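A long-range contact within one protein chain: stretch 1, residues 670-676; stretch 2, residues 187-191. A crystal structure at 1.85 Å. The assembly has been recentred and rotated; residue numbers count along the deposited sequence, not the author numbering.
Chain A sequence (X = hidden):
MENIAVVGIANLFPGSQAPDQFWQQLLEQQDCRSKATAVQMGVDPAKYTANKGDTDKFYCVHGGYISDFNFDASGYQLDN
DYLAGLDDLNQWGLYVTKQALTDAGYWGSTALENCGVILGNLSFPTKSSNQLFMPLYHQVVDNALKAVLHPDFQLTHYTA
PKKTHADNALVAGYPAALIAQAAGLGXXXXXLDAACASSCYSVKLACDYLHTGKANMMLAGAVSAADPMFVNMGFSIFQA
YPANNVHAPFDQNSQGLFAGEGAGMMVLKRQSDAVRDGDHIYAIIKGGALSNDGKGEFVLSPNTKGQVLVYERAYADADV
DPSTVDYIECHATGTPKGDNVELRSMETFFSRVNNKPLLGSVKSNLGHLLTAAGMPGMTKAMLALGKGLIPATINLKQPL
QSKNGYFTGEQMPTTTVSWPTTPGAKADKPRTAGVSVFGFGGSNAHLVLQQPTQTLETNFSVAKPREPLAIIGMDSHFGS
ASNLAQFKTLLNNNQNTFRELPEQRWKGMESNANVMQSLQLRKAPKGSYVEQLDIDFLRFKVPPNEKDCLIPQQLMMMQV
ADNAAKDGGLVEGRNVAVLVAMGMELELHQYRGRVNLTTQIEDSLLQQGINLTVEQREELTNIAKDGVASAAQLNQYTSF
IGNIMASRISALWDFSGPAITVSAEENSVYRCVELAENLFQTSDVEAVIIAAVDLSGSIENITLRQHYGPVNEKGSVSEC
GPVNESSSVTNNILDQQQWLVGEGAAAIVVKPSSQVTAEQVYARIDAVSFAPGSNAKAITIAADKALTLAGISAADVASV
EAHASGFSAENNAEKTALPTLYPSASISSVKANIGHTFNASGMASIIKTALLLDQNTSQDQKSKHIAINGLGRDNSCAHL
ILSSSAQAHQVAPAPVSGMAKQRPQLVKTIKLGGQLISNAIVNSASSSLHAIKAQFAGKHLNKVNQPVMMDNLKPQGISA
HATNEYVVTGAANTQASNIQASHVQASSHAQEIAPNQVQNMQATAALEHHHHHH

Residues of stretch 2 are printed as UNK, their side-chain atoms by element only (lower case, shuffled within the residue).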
# COMPACT_ATOMS: atom_id res chain seq x y z
N TYR A 670 -2.23 -11.24 9.15
CA TYR A 670 -3.21 -11.40 10.23
C TYR A 670 -4.25 -10.28 10.22
O TYR A 670 -5.42 -10.52 10.53
CB TYR A 670 -2.47 -11.49 11.58
CG TYR A 670 -1.44 -12.62 11.63
CD1 TYR A 670 -1.66 -13.81 10.95
CD2 TYR A 670 -0.25 -12.49 12.33
CE1 TYR A 670 -0.72 -14.86 10.98
CE2 TYR A 670 0.70 -13.53 12.36
CZ TYR A 670 0.45 -14.70 11.69
OH TYR A 670 1.39 -15.72 11.73
N ARG A 671 -3.87 -9.05 9.84
CA ARG A 671 -4.89 -8.03 9.64
C ARG A 671 -5.84 -8.38 8.48
O ARG A 671 -7.02 -8.02 8.53
CB ARG A 671 -4.27 -6.65 9.41
CG ARG A 671 -3.53 -6.07 10.64
CD ARG A 671 -4.48 -5.66 11.79
NE ARG A 671 -3.73 -5.08 12.91
CZ ARG A 671 -4.26 -4.81 14.11
NH1 ARG A 671 -3.50 -4.27 15.06
NH2 ARG A 671 -5.55 -5.08 14.36
N CYS A 672 -5.34 -9.05 7.44
CA CYS A 672 -6.23 -9.52 6.36
C CYS A 672 -7.22 -10.56 6.87
O CYS A 672 -8.38 -10.59 6.43
CB CYS A 672 -5.42 -10.12 5.21
SG CYS A 672 -4.52 -8.92 4.21
N VAL A 673 -6.76 -11.47 7.72
CA VAL A 673 -7.67 -12.46 8.28
C VAL A 673 -8.80 -11.77 9.04
O VAL A 673 -9.99 -12.09 8.88
CB VAL A 673 -6.89 -13.44 9.17
CG1 VAL A 673 -7.84 -14.39 9.91
CG2 VAL A 673 -5.85 -14.23 8.33
N GLU A 674 -8.44 -10.79 9.89
CA GLU A 674 -9.43 -10.00 10.62
C GLU A 674 -10.37 -9.26 9.68
O GLU A 674 -11.59 -9.24 9.89
CB GLU A 674 -8.71 -9.00 11.53
CG GLU A 674 -9.63 -7.99 12.25
CD GLU A 674 -8.83 -7.08 13.21
OE1 GLU A 674 -7.86 -6.39 12.78
OE2 GLU A 674 -9.18 -7.07 14.41
N LEU A 675 -9.82 -8.66 8.63
CA LEU A 675 -10.66 -7.98 7.64
C LEU A 675 -11.59 -8.95 6.91
O LEU A 675 -12.78 -8.66 6.71
CB LEU A 675 -9.77 -7.23 6.64
CG LEU A 675 -10.46 -6.49 5.48
CD1 LEU A 675 -11.54 -5.56 6.03
CD2 LEU A 675 -9.39 -5.69 4.70
N ALA A 676 -11.07 -10.12 6.50
CA ALA A 676 -11.92 -11.09 5.81
C ALA A 676 -13.11 -11.49 6.69
O ALA A 676 -14.26 -11.53 6.22
CB ALA A 676 -11.10 -12.31 5.41
N UNK A 187 -7.21 0.38 19.26
CA UNK A 187 -7.97 -0.50 18.40
C UNK A 187 -7.17 -0.96 17.19
O UNK A 187 -5.95 -0.84 17.13
N UNK A 188 -7.89 -1.56 16.23
CA UNK A 188 -7.24 -2.13 15.05
C UNK A 188 -6.68 -1.04 14.15
O UNK A 188 -7.21 0.07 14.08
c UNK A 188 -8.22 -2.98 14.24
o UNK A 188 -8.84 -3.96 15.05
N UNK A 189 -5.61 -1.38 13.42
CA UNK A 189 -5.03 -0.41 12.50
C UNK A 189 -4.35 -1.15 11.36
O UNK A 189 -3.73 -2.19 11.56
c UNK A 189 -3.11 -0.45 15.40
c UNK A 189 -1.11 -1.00 14.69
c UNK A 189 -3.04 -0.12 14.09
n UNK A 189 -1.90 -1.01 15.75
n UNK A 189 -1.77 -0.46 13.68
c UNK A 189 -4.03 0.54 13.18
N UNK A 190 -4.51 -0.60 10.15
CA UNK A 190 -3.77 -1.05 8.98
C UNK A 190 -3.86 0.04 7.92
O UNK A 190 -4.64 0.98 8.03
c UNK A 190 -5.73 -2.42 8.02
c UNK A 190 -8.43 -2.54 7.20
c UNK A 190 -7.43 -2.27 6.27
c UNK A 190 -8.10 -2.75 8.54
c UNK A 190 -6.09 -2.21 6.69
c UNK A 190 -6.73 -2.71 8.95
c UNK A 190 -4.27 -2.40 8.44
N UNK A 191 -3.00 -0.07 6.91
CA UNK A 191 -3.07 0.75 5.71
C UNK A 191 -3.61 -0.10 4.57
O UNK A 191 -3.51 -1.34 4.59
c UNK A 191 -1.70 1.31 5.34
O HOH W 1 -7.00 -4.74 17.08

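Position 187 has four backbone atoms and no side chain, so it is Gly-187. Its phi and psi of -101° and -168° describe an extended backbone leading into the strand that begins at position 189. Nothing of the helix comes within 5.5 Å of the place where a CB would stand, so the contact itself does not require a bare backbone here, and the identity rests on the absent atoms alone.

Position 188 carries one carbon followed by one oxygen, unbranched, and its CA-to-CB bond points toward the helix. The oxygen lies 3.2 Å from OE2 of Glu-674, and the CB is 3.4 Å from NH2 of Arg-671. A single carbon ending in a hydroxyl is serine, Ser-188. With chi1 in the m well, its OG can form a hydrogen bond to Glu-674 OE2, although the hydroxyl has another acceptor within reach and the choice between them is not settled. Water 1 lies 2.8 Å from Ser-188 OG and accepts a hydrogen bond from Arg-671 NH2 at 3.1 Å, so the water bridges Ser-188 and Arg-671, which share no direct hydrogen bond. A short hydroxyl suits this place because it sits near both the Glu-674 carboxylate and the water, while its CB packs against Arg-671 NH2.

Position 189 shows one carbon leading to a five-membered ring of three carbons and two nitrogens. That imidazole identifies His-189. Its CA-to-CB bond points away from the helix, yet with chi1 in the p well the ring comes within reach of Arg-671: NE2 is 3.7 Å from NH1, which sits over one face of the ring. The planar imidazole thus offers its face to NH1, with no stack of the two groups. The backbone also takes part, since His-189 O lies over one face of the guanidinium, 3.2 Å from Arg-671 NE; the angle is too poor for a hydrogen bond. The backbone N of His-189 is buried by the contact without a partner.

Position 190 has one carbon and then a six-membered ring made wholly of carbon, with no oxygen beyond it, so it is Phe-190. Its CA-to-CB bond points toward the helix, and Phe-190 CA lies 7.1 Å from Arg-671 CA. The ring meets Leu-675 obliquely, with CZ 4.1 Å from CD2, while its CB lies 4.3 Å from Arg-671 CG. An apolar ring suits a neighbour that offers a methyl group at this point.

Position 191 has a single side-chain carbon, which makes it Ala-191. Its side chain is out of reach of the helix, and the backbone carries the strand onward with the methyl taking no part in the contact.

The contact works by bringing a strand across a helix at 102°, with Arg-671 at its centre. A salt bridge from Arg-671 NH2 to Glu-674 OE1, 3.1 Å long, ties these two side chains together within the helix. Ser-188 and the water engage this charged pair, His-189 brings its ring face under NH1 and its carbonyl oxygen over one face of the guanidinium, and Phe-190 supplies the apolar end against Leu-675.

Stretch 2, residues 187-191: GSHFA
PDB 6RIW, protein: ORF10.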